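Local coordinates for protein rhodopsin (PDB 6KFQ) that binds retinal within a bundle of seven transmembrane helices and works as a light-driven proton pump in a thermophilic bacterium, at residues L104-G115 and I133-L144. Residues are numbered along the deposited sequence; the frame is centred on the assembly and turned at random.
With RET (retinal), chain R; MPG ([(Z)-octadec-9-enyl] (2R)-2,3-bis(oxidanyl)propanoate), chain C; MPG ([(Z)-octadec-9-enyl] (2R)-2,3-bis(oxidanyl)propanoate), chain I.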
ATOM      1  N   LEU A 104       3.939  -0.305 -14.186  1.00 28.19           N
ATOM      2  CA  LEU A 104       3.634  -0.855 -12.873  1.00 24.26           C
ATOM      3  C   LEU A 104       2.629   0.016 -12.140  1.00 23.21           C
ATOM      4  O   LEU A 104       1.664  -0.486 -11.549  1.00 22.96           O
ATOM      5  CB  LEU A 104       4.925  -0.991 -12.058  1.00 22.01           C
ATOM      6  CG  LEU A 104       4.805  -1.544 -10.637  1.00 24.91           C
ATOM      7  CD1 LEU A 104       4.332  -3.000 -10.659  1.00 25.87           C
ATOM      8  CD2 LEU A 104       6.130  -1.421  -9.919  1.00 25.74           C
ATOM      9  N   ILE A 105       2.838   1.333 -12.158  1.00 24.53           N
ATOM     10  CA  ILE A 105       1.945   2.210 -11.405  1.00 27.05           C
ATOM     11  C   ILE A 105       0.557   2.216 -12.037  1.00 28.40           C
ATOM     12  O   ILE A 105      -0.460   2.139 -11.338  1.00 26.93           O
ATOM     13  CB  ILE A 105       2.536   3.633 -11.307  1.00 33.37           C
ATOM     14  CG1 ILE A 105       3.840   3.653 -10.491  1.00 34.90           C
ATOM     15  CG2 ILE A 105       1.497   4.623 -10.766  1.00 35.44           C
ATOM     16  CD1 ILE A 105       3.773   2.932  -9.175  1.00 39.72           C
ATOM     17  N   ALA A 106       0.488   2.272 -13.367  1.00 30.76           N
ATOM     18  CA  ALA A 106      -0.809   2.286 -14.035  1.00 29.24           C
ATOM     19  C   ALA A 106      -1.607   1.027 -13.706  1.00 28.76           C
ATOM     20  O   ALA A 106      -2.802   1.098 -13.397  1.00 29.03           O
ATOM     21  CB  ALA A 106      -0.618   2.437 -15.543  1.00 31.90           C
ATOM     22  N   LEU A 107      -0.955  -0.136 -13.754  1.00 26.65           N
ATOM     23  CA  LEU A 107      -1.618  -1.377 -13.367  1.00 28.48           C
ATOM     24  C   LEU A 107      -2.157  -1.288 -11.947  1.00 27.65           C
ATOM     25  O   LEU A 107      -3.294  -1.689 -11.672  1.00 28.33           O
ATOM     26  CB  LEU A 107      -0.632  -2.537 -13.477  1.00 31.83           C
ATOM     27  CG  LEU A 107      -0.876  -3.722 -14.408  1.00 40.16           C
ATOM     28  CD1 LEU A 107      -1.759  -3.362 -15.566  1.00 40.46           C
ATOM     29  CD2 LEU A 107       0.463  -4.238 -14.897  1.00 39.51           C
ATOM     30  N   ASP A 108      -1.344  -0.760 -11.031  1.00 23.53           N
ATOM     31  CA  ASP A 108      -1.751  -0.645  -9.637  1.00 23.56           C
ATOM     32  C   ASP A 108      -2.942   0.291  -9.472  1.00 25.43           C
ATOM     33  O   ASP A 108      -3.856   0.011  -8.684  1.00 26.63           O
ATOM     34  CB  ASP A 108      -0.567  -0.162  -8.813  1.00 23.32           C
ATOM     35  CG  ASP A 108      -0.917   0.008  -7.363  1.00 24.92           C
ATOM     36  OD1 ASP A 108      -1.367   1.113  -6.986  1.00 25.58           O
ATOM     37  OD2 ASP A 108      -0.777  -0.982  -6.614  1.00 22.73           O
ATOM     38  N   VAL A 109      -2.957   1.408 -10.208  1.00 28.49           N
ATOM     39  CA  VAL A 109      -4.072   2.344 -10.101  1.00 30.66           C
ATOM     40  C   VAL A 109      -5.345   1.718 -10.660  1.00 31.31           C
ATOM     41  O   VAL A 109      -6.436   1.886 -10.100  1.00 31.92           O
ATOM     42  CB  VAL A 109      -3.722   3.674 -10.798  1.00 29.84           C
ATOM     43  CG1 VAL A 109      -4.942   4.572 -10.896  1.00 31.11           C
ATOM     44  CG2 VAL A 109      -2.613   4.384 -10.035  1.00 32.50           C
ATOM     45  N   VAL A 110      -5.225   0.963 -11.754  1.00 32.09           N
ATOM     46  CA  VAL A 110      -6.373   0.244 -12.300  1.00 29.95           C
ATOM     47  C   VAL A 110      -6.910  -0.753 -11.279  1.00 29.53           C
ATOM     48  O   VAL A 110      -8.127  -0.881 -11.084  1.00 30.87           O
ATOM     49  CB  VAL A 110      -5.977  -0.447 -13.617  1.00 32.69           C
ATOM     50  CG1 VAL A 110      -7.007  -1.494 -13.991  1.00 34.94           C
ATOM     51  CG2 VAL A 110      -5.833   0.594 -14.729  1.00 29.55           C
ATOM     52  N   MET A 111      -6.010  -1.482 -10.620  1.00 27.42           N
ATOM     53  CA  MET A 111      -6.412  -2.409  -9.566  1.00 27.19           C
ATOM     54  C   MET A 111      -7.253  -1.713  -8.500  1.00 26.96           C
ATOM     55  O   MET A 111      -8.349  -2.173  -8.152  1.00 28.36           O
ATOM     56  CB  MET A 111      -5.160  -3.039  -8.947  1.00 25.45           C
ATOM     57  CG  MET A 111      -5.439  -3.955  -7.782  1.00 26.43           C
ATOM     58  SD  MET A 111      -3.932  -4.496  -6.923  1.00 24.33           S
ATOM     59  CE  MET A 111      -3.466  -3.027  -5.989  1.00 23.66           C
ATOM     60  N   ILE A 112      -6.755  -0.591  -7.973  1.00 24.42           N
ATOM     61  CA  ILE A 112      -7.446   0.068  -6.868  1.00 23.37           C
ATOM     62  C   ILE A 112      -8.767   0.645  -7.341  1.00 25.40           C
ATOM     63  O   ILE A 112      -9.811   0.462  -6.700  1.00 29.61           O
ATOM     64  CB  ILE A 112      -6.565   1.164  -6.244  1.00 24.37           C
ATOM     65  CG1 ILE A 112      -5.279   0.574  -5.666  1.00 22.25           C
ATOM     66  CG2 ILE A 112      -7.376   1.931  -5.175  1.00 27.66           C
ATOM     67  CD1 ILE A 112      -5.533  -0.414  -4.548  1.00 24.16           C
ATOM     68  N   LEU A 113      -8.740   1.379  -8.453  1.00 28.97           N
ATOM     69  CA  LEU A 113      -9.943   2.061  -8.912  1.00 34.00           C
ATOM     70  C   LEU A 113     -11.020   1.076  -9.360  1.00 36.40           C
ATOM     71  O   LEU A 113     -12.216   1.347  -9.197  1.00 37.25           O
ATOM     72  CB  LEU A 113      -9.589   3.043 -10.034  1.00 35.54           C
ATOM     73  CG  LEU A 113      -8.771   4.240  -9.538  1.00 39.40           C
ATOM     74  CD1 LEU A 113      -8.434   5.196 -10.654  1.00 43.69           C
ATOM     75  CD2 LEU A 113      -9.508   4.959  -8.408  1.00 39.81           C
ATOM     76  N   THR A 114     -10.633  -0.066  -9.940  1.00 32.98           N
ATOM     77  CA  THR A 114     -11.657  -1.048 -10.287  1.00 31.45           C
ATOM     78  C   THR A 114     -12.162  -1.772  -9.045  1.00 32.27           C
ATOM     79  O   THR A 114     -13.290  -2.274  -9.039  1.00 37.62           O
ATOM     80  CB  THR A 114     -11.144  -2.068 -11.316  1.00 33.68           C
ATOM     81  OG1 THR A 114      -9.975  -2.728 -10.815  1.00 32.54           O
ATOM     82  CG2 THR A 114     -10.816  -1.397 -12.654  1.00 33.73           C
ATOM     83  N   GLY A 115     -11.343  -1.839  -7.994  1.00 29.05           N
ATOM     84  CA  GLY A 115     -11.817  -2.392  -6.736  1.00 31.63           C
ATOM     85  C   GLY A 115     -12.787  -1.458  -6.037  1.00 31.23           C
ATOM     86  O   GLY A 115     -13.774  -1.901  -5.436  1.00 31.03           O
ATOM     87  N   ILE A 133     -11.525  -8.224 -12.814  1.00 33.08           N
ATOM     88  CA  ILE A 133     -10.658  -7.275 -13.509  1.00 31.69           C
ATOM     89  C   ILE A 133      -9.612  -6.712 -12.549  1.00 30.88           C
ATOM     90  O   ILE A 133      -8.424  -6.619 -12.878  1.00 29.75           O
ATOM     91  CB  ILE A 133     -11.498  -6.158 -14.159  1.00 34.54           C
ATOM     92  CG1 ILE A 133     -12.427  -6.746 -15.220  1.00 38.58           C
ATOM     93  CG2 ILE A 133     -10.600  -5.121 -14.797  1.00 36.88           C
ATOM     94  CD1 ILE A 133     -13.528  -5.807 -15.665  1.00 42.78           C
ATOM     95  N   SER A 134     -10.032  -6.359 -11.339  1.00 30.42           N
ATOM     96  CA  SER A 134      -9.089  -5.815 -10.363  1.00 30.21           C
ATOM     97  C   SER A 134      -8.005  -6.836 -10.014  1.00 27.92           C
ATOM     98  O   SER A 134      -6.810  -6.515  -9.993  1.00 26.27           O
ATOM     99  CB  SER A 134      -9.845  -5.363  -9.113  1.00 30.97           C
ATOM    100  OG  SER A 134      -8.943  -4.778  -8.183  1.00 28.97           O
ATOM    101  N   THR A 135      -8.405  -8.082  -9.766  1.00 28.44           N
ATOM    102  CA  THR A 135      -7.433  -9.129  -9.472  1.00 27.72           C
ATOM    103  C   THR A 135      -6.493  -9.379 -10.651  1.00 27.17           C
ATOM    104  O   THR A 135      -5.299  -9.642 -10.452  1.00 28.60           O
ATOM    105  CB  THR A 135      -8.172 -10.406  -9.077  1.00 31.68           C
ATOM    106  OG1 THR A 135      -8.980 -10.133  -7.929  1.00 30.78           O
ATOM    107  CG2 THR A 135      -7.203 -11.526  -8.747  1.00 35.08           C
ATOM    108  N   ALA A 136      -6.996  -9.263 -11.880  1.00 27.25           N
ATOM    109  CA  ALA A 136      -6.129  -9.383 -13.051  1.00 27.97           C
ATOM    110  C   ALA A 136      -5.024  -8.334 -13.023  1.00 28.14           C
ATOM    111  O   ALA A 136      -3.853  -8.643 -13.267  1.00 27.93           O
ATOM    112  CB  ALA A 136      -6.953  -9.254 -14.335  1.00 29.23           C
ATOM    113  N   ALA A 137      -5.386  -7.075 -12.749  1.00 26.82           N
ATOM    114  CA  ALA A 137      -4.376  -6.024 -12.639  1.00 27.24           C
ATOM    115  C   ALA A 137      -3.415  -6.310 -11.498  1.00 24.29           C
ATOM    116  O   ALA A 137      -2.207  -6.090 -11.622  1.00 24.57           O
ATOM    117  CB  ALA A 137      -5.040  -4.662 -12.433  1.00 29.86           C
ATOM    118  N   PHE A 138      -3.939  -6.807 -10.380  1.00 21.79           N
ATOM    119  CA  PHE A 138      -3.091  -7.192  -9.252  1.00 21.45           C
ATOM    120  C   PHE A 138      -2.062  -8.229  -9.677  1.00 23.73           C
ATOM    121  O   PHE A 138      -0.876  -8.113  -9.352  1.00 21.27           O
ATOM    122  CB  PHE A 138      -3.977  -7.725  -8.126  1.00 21.32           C
ATOM    123  CG  PHE A 138      -3.229  -8.107  -6.870  1.00 22.81           C
ATOM    124  CD1 PHE A 138      -3.625  -9.201  -6.133  1.00 21.69           C
ATOM    125  CD2 PHE A 138      -2.129  -7.374  -6.438  1.00 23.69           C
ATOM    126  CE1 PHE A 138      -2.954  -9.557  -4.964  1.00 21.58           C
ATOM    127  CE2 PHE A 138      -1.457  -7.725  -5.276  1.00 22.42           C
ATOM    128  CZ  PHE A 138      -1.860  -8.814  -4.546  1.00 20.17           C
ATOM    129  N   ILE A 139      -2.487  -9.236 -10.437  1.00 29.10           N
ATOM    130  CA  ILE A 139      -1.536 -10.237 -10.897  1.00 24.31           C
ATOM    131  C   ILE A 139      -0.482  -9.592 -11.789  1.00 24.73           C
ATOM    132  O   ILE A 139       0.703  -9.938 -11.719  1.00 25.53           O
ATOM    133  CB  ILE A 139      -2.285 -11.379 -11.594  1.00 27.30           C
ATOM    134  CG1 ILE A 139      -3.233 -12.036 -10.592  1.00 27.88           C
ATOM    135  CG2 ILE A 139      -1.298 -12.384 -12.210  1.00 31.34           C
ATOM    136  CD1 ILE A 139      -4.199 -12.990 -11.234  1.00 30.25           C
ATOM    137  N   GLY A 140      -0.885  -8.611 -12.602  1.00 25.29           N
ATOM    138  CA  GLY A 140       0.095  -7.834 -13.349  1.00 25.57           C
ATOM    139  C   GLY A 140       1.131  -7.177 -12.448  1.00 23.41           C
ATOM    140  O   GLY A 140       2.330  -7.236 -12.723  1.00 25.36           O
ATOM    141  N   VAL A 141       0.679  -6.529 -11.371  1.00 23.36           N
ATOM    142  CA  VAL A 141       1.604  -5.887 -10.427  1.00 23.62           C
ATOM    143  C   VAL A 141       2.590  -6.903  -9.866  1.00 24.35           C
ATOM    144  O   VAL A 141       3.804  -6.678  -9.862  1.00 24.13           O
ATOM    145  CB  VAL A 141       0.828  -5.194  -9.293  1.00 21.40           C
ATOM    146  CG1 VAL A 141       1.799  -4.727  -8.169  1.00 19.50           C
ATOM    147  CG2 VAL A 141      -0.009  -4.053  -9.842  1.00 23.23           C
ATOM    148  N   LEU A 142       2.074  -8.012  -9.330  1.00 23.93           N
ATOM    149  CA  LEU A 142       2.950  -9.017  -8.734  1.00 24.51           C
ATOM    150  C   LEU A 142       3.952  -9.530  -9.752  1.00 25.81           C
ATOM    151  O   LEU A 142       5.136  -9.714  -9.443  1.00 25.84           O
ATOM    152  CB  LEU A 142       2.118 -10.176  -8.190  1.00 26.17           C
ATOM    153  CG  LEU A 142       1.076  -9.847  -7.133  1.00 30.31           C
ATOM    154  CD1 LEU A 142       0.230 -11.080  -6.872  1.00 30.07           C
ATOM    155  CD2 LEU A 142       1.753  -9.373  -5.839  1.00 27.25           C
ATOM    156  N   TYR A 143       3.487  -9.736 -10.985  1.00 26.74           N
ATOM    157  CA  TYR A 143       4.341 -10.264 -12.040  1.00 27.67           C
ATOM    158  C   TYR A 143       5.467  -9.300 -12.386  1.00 29.13           C
ATOM    159  O   TYR A 143       6.616  -9.719 -12.573  1.00 31.00           O
ATOM    160  CB  TYR A 143       3.497 -10.547 -13.285  1.00 25.79           C
ATOM    161  CG  TYR A 143       4.264 -11.185 -14.410  1.00 30.90           C
ATOM    162  CD1 TYR A 143       4.910 -10.413 -15.374  1.00 32.90           C
ATOM    163  CD2 TYR A 143       4.345 -12.561 -14.514  1.00 37.08           C
ATOM    164  CE1 TYR A 143       5.622 -11.007 -16.409  1.00 37.03           C
ATOM    165  CE2 TYR A 143       5.049 -13.157 -15.537  1.00 40.85           C
ATOM    166  CZ  TYR A 143       5.689 -12.379 -16.476  1.00 43.73           C
ATOM    167  OH  TYR A 143       6.378 -12.994 -17.499  1.00 54.12           O
ATOM    168  N   LEU A 144       5.152  -8.010 -12.535  1.00 24.97           N
ATOM    169  CA  LEU A 144       6.216  -7.058 -12.832  1.00 26.36           C
ATOM    170  C   LEU A 144       7.190  -6.986 -11.671  1.00 30.18           C
ATOM    171  O   LEU A 144       8.409  -6.913 -11.867  1.00 30.32           O
ATOM    172  CB  LEU A 144       5.628  -5.681 -13.135  1.00 26.77           C
ATOM    173  CG  LEU A 144       4.898  -5.642 -14.484  1.00 30.77           C
ATOM    174  CD1 LEU A 144       4.386  -4.243 -14.775  1.00 32.06           C
ATOM    175  CD2 LEU A 144       5.813  -6.105 -15.584  1.00 34.20           C
TER
HETATM  176  C1  RET R 317      -9.005  -4.956  -3.785  1.00 23.15           C
HETATM  177  C2  RET R 317     -10.342  -5.549  -4.250  1.00 24.51           C
HETATM  178  C3  RET R 317     -10.358  -6.048  -5.679  1.00 25.96           C
HETATM  179  C4  RET R 317      -9.258  -7.063  -5.919  1.00 25.04           C
HETATM  180  C5  RET R 317      -7.935  -6.700  -5.282  1.00 26.76           C
HETATM  181  C6  RET R 317      -7.798  -5.699  -4.394  1.00 23.58           C
HETATM  182  C7  RET R 317      -6.487  -5.420  -3.825  1.00 24.66           C
HETATM  183  C8  RET R 317      -6.067  -4.403  -3.024  1.00 24.79           C
HETATM  184  C9  RET R 317      -4.757  -4.158  -2.464  1.00 21.35           C
HETATM  185  C10 RET R 317      -4.623  -3.190  -1.540  1.00 19.98           C
HETATM  186  C11 RET R 317      -3.427  -2.778  -0.864  1.00 20.84           C
HETATM  187  C12 RET R 317      -3.453  -1.773   0.006  1.00 21.47           C
HETATM  188  C13 RET R 317      -2.338  -1.232   0.747  1.00 20.90           C
HETATM  189  C14 RET R 317      -2.538  -0.125   1.502  1.00 20.73           C
HETATM  190  C15 RET R 317      -1.570   0.592   2.282  1.00 21.73           C
HETATM  191  C16 RET R 317      -8.992  -3.475  -4.192  1.00 19.94           C
HETATM  192  C17 RET R 317      -9.037  -5.051  -2.248  1.00 21.62           C
HETATM  193  C18 RET R 317      -6.781  -7.449  -5.891  1.00 25.32           C
HETATM  194  C19 RET R 317      -3.608  -5.011  -2.920  1.00 19.24           C
HETATM  195  C20 RET R 317      -1.003  -1.907   0.612  1.00 17.52           C
HETATM  196  C2  MPG C 302       8.362 -14.780 -13.148  1.00 61.27           C
HETATM  197  C3  MPG C 302       6.913 -15.214 -13.107  1.00 61.68           C
HETATM  198  C4  MPG C 302       6.156 -14.650 -11.928  1.00 61.71           C
HETATM  199  C5  MPG C 302       4.670 -14.936 -11.932  1.00 61.55           C
HETATM  200  C6  MPG C 302       3.890 -14.113 -10.930  1.00 62.13           C
HETATM  201  C7  MPG C 302       2.376 -14.241 -11.036  1.00 61.54           C
HETATM  202  C8  MPG C 302       1.815 -15.514 -10.482  1.00 61.11           C
HETATM  203  C9  MPG C 302       0.349 -15.662 -10.744  1.00 59.66           C
HETATM  204  C10 MPG C 302      -0.628 -15.691  -9.877  1.00 58.42           C
HETATM  205  C11 MPG C 302      -0.556 -15.494  -8.395  1.00 59.88           C
HETATM  206  C12 MPG C 302      -1.356 -14.314  -7.936  1.00 57.53           C
HETATM  207  C13 MPG C 302      -2.097 -14.515  -6.625  1.00 51.69           C
HETATM  208  C14 MPG C 302      -3.201 -13.514  -6.404  1.00 45.15           C
HETATM  209  C15 MPG C 302      -4.237 -13.942  -5.398  1.00 45.99           C
HETATM  210  C16 MPG C 302      -5.540 -13.190  -5.506  1.00 46.70           C
HETATM  211  C17 MPG C 302      -6.634 -13.694  -4.599  1.00 47.23           C
HETATM  212  C18 MPG C 302      -7.973 -13.038  -4.835  1.00 49.34           C
HETATM  213  C14 MPG I 308      -0.022   7.887  -9.211  1.00 53.39           C
HETATM  214  C15 MPG I 308      -1.243   8.713  -8.894  1.00 53.10           C
HETATM  215  C16 MPG I 308      -2.547   8.066  -9.286  1.00 51.25           C
HETATM  216  C17 MPG I 308      -3.754   8.928  -9.039  1.00 50.30           C
HETATM  217  C18 MPG I 308      -5.061   8.239  -9.340  1.00 50.79           C
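At the ring end of the retinal pocket, Met111 and Ser134 face each other across two neighbouring antiparallel helices of the rhodopsin bundle, their CA atoms 4.4 Å apart. Ser134 reaches across with its hydroxyl: OG donates to Met111 O at 2.7 Å. That carbonyl also takes the helical bond from Gly115 N, the two donors arriving from opposite faces of its plane. A chi1 of -177° sets Ser134 OG anti to the backbone N, which leaves the hydroxyl facing both that carbonyl and retinal C3. Thr114 presses its OG1 against Ser134 CB, yet its hydroxyl bonds back to Val110 O within its own helix.

Met111 runs alongside Phe138, both pointing the same way. Its sulfur makes an oblique Met-aromatic contact, SD lying 3.4 Å from Phe138 CD2, and the bend at chi3 (75°) carries CE on to retinal C19 at 3.7 Å. Phe138 CB and CD1 meet the retinal methyl C18. Were Met111 an alanine, the Phe138 ring would probably lose its sulfur neighbour and a gap would open beside the polyene methyl C19. Here segments 104-115 and 133-144, on helices 98-120 and 124-153 of the seven-helix retinal-protein fold, run at 155° to each other, and Trp175 of helix 158-184 touches Phe138 and Asp108 alike, while Asp108 OD1 bonds to Thr79 on helix 70-90.

Farther from the ligand the seam is apolar. Ala137 CB sits 3.5 Å from Leu107 O and also meets Met111 CB. Leu107 is a knob in the hole formed by Ala137, Gly140, Val141 and Leu144; its CD2 lies 3.9 Å from Gly140 C, where a beta carbon would collide with it. Leu104 slides past Leu144 in the opposite direction, resting CD1 on Leu144 CB and Val141 CG1.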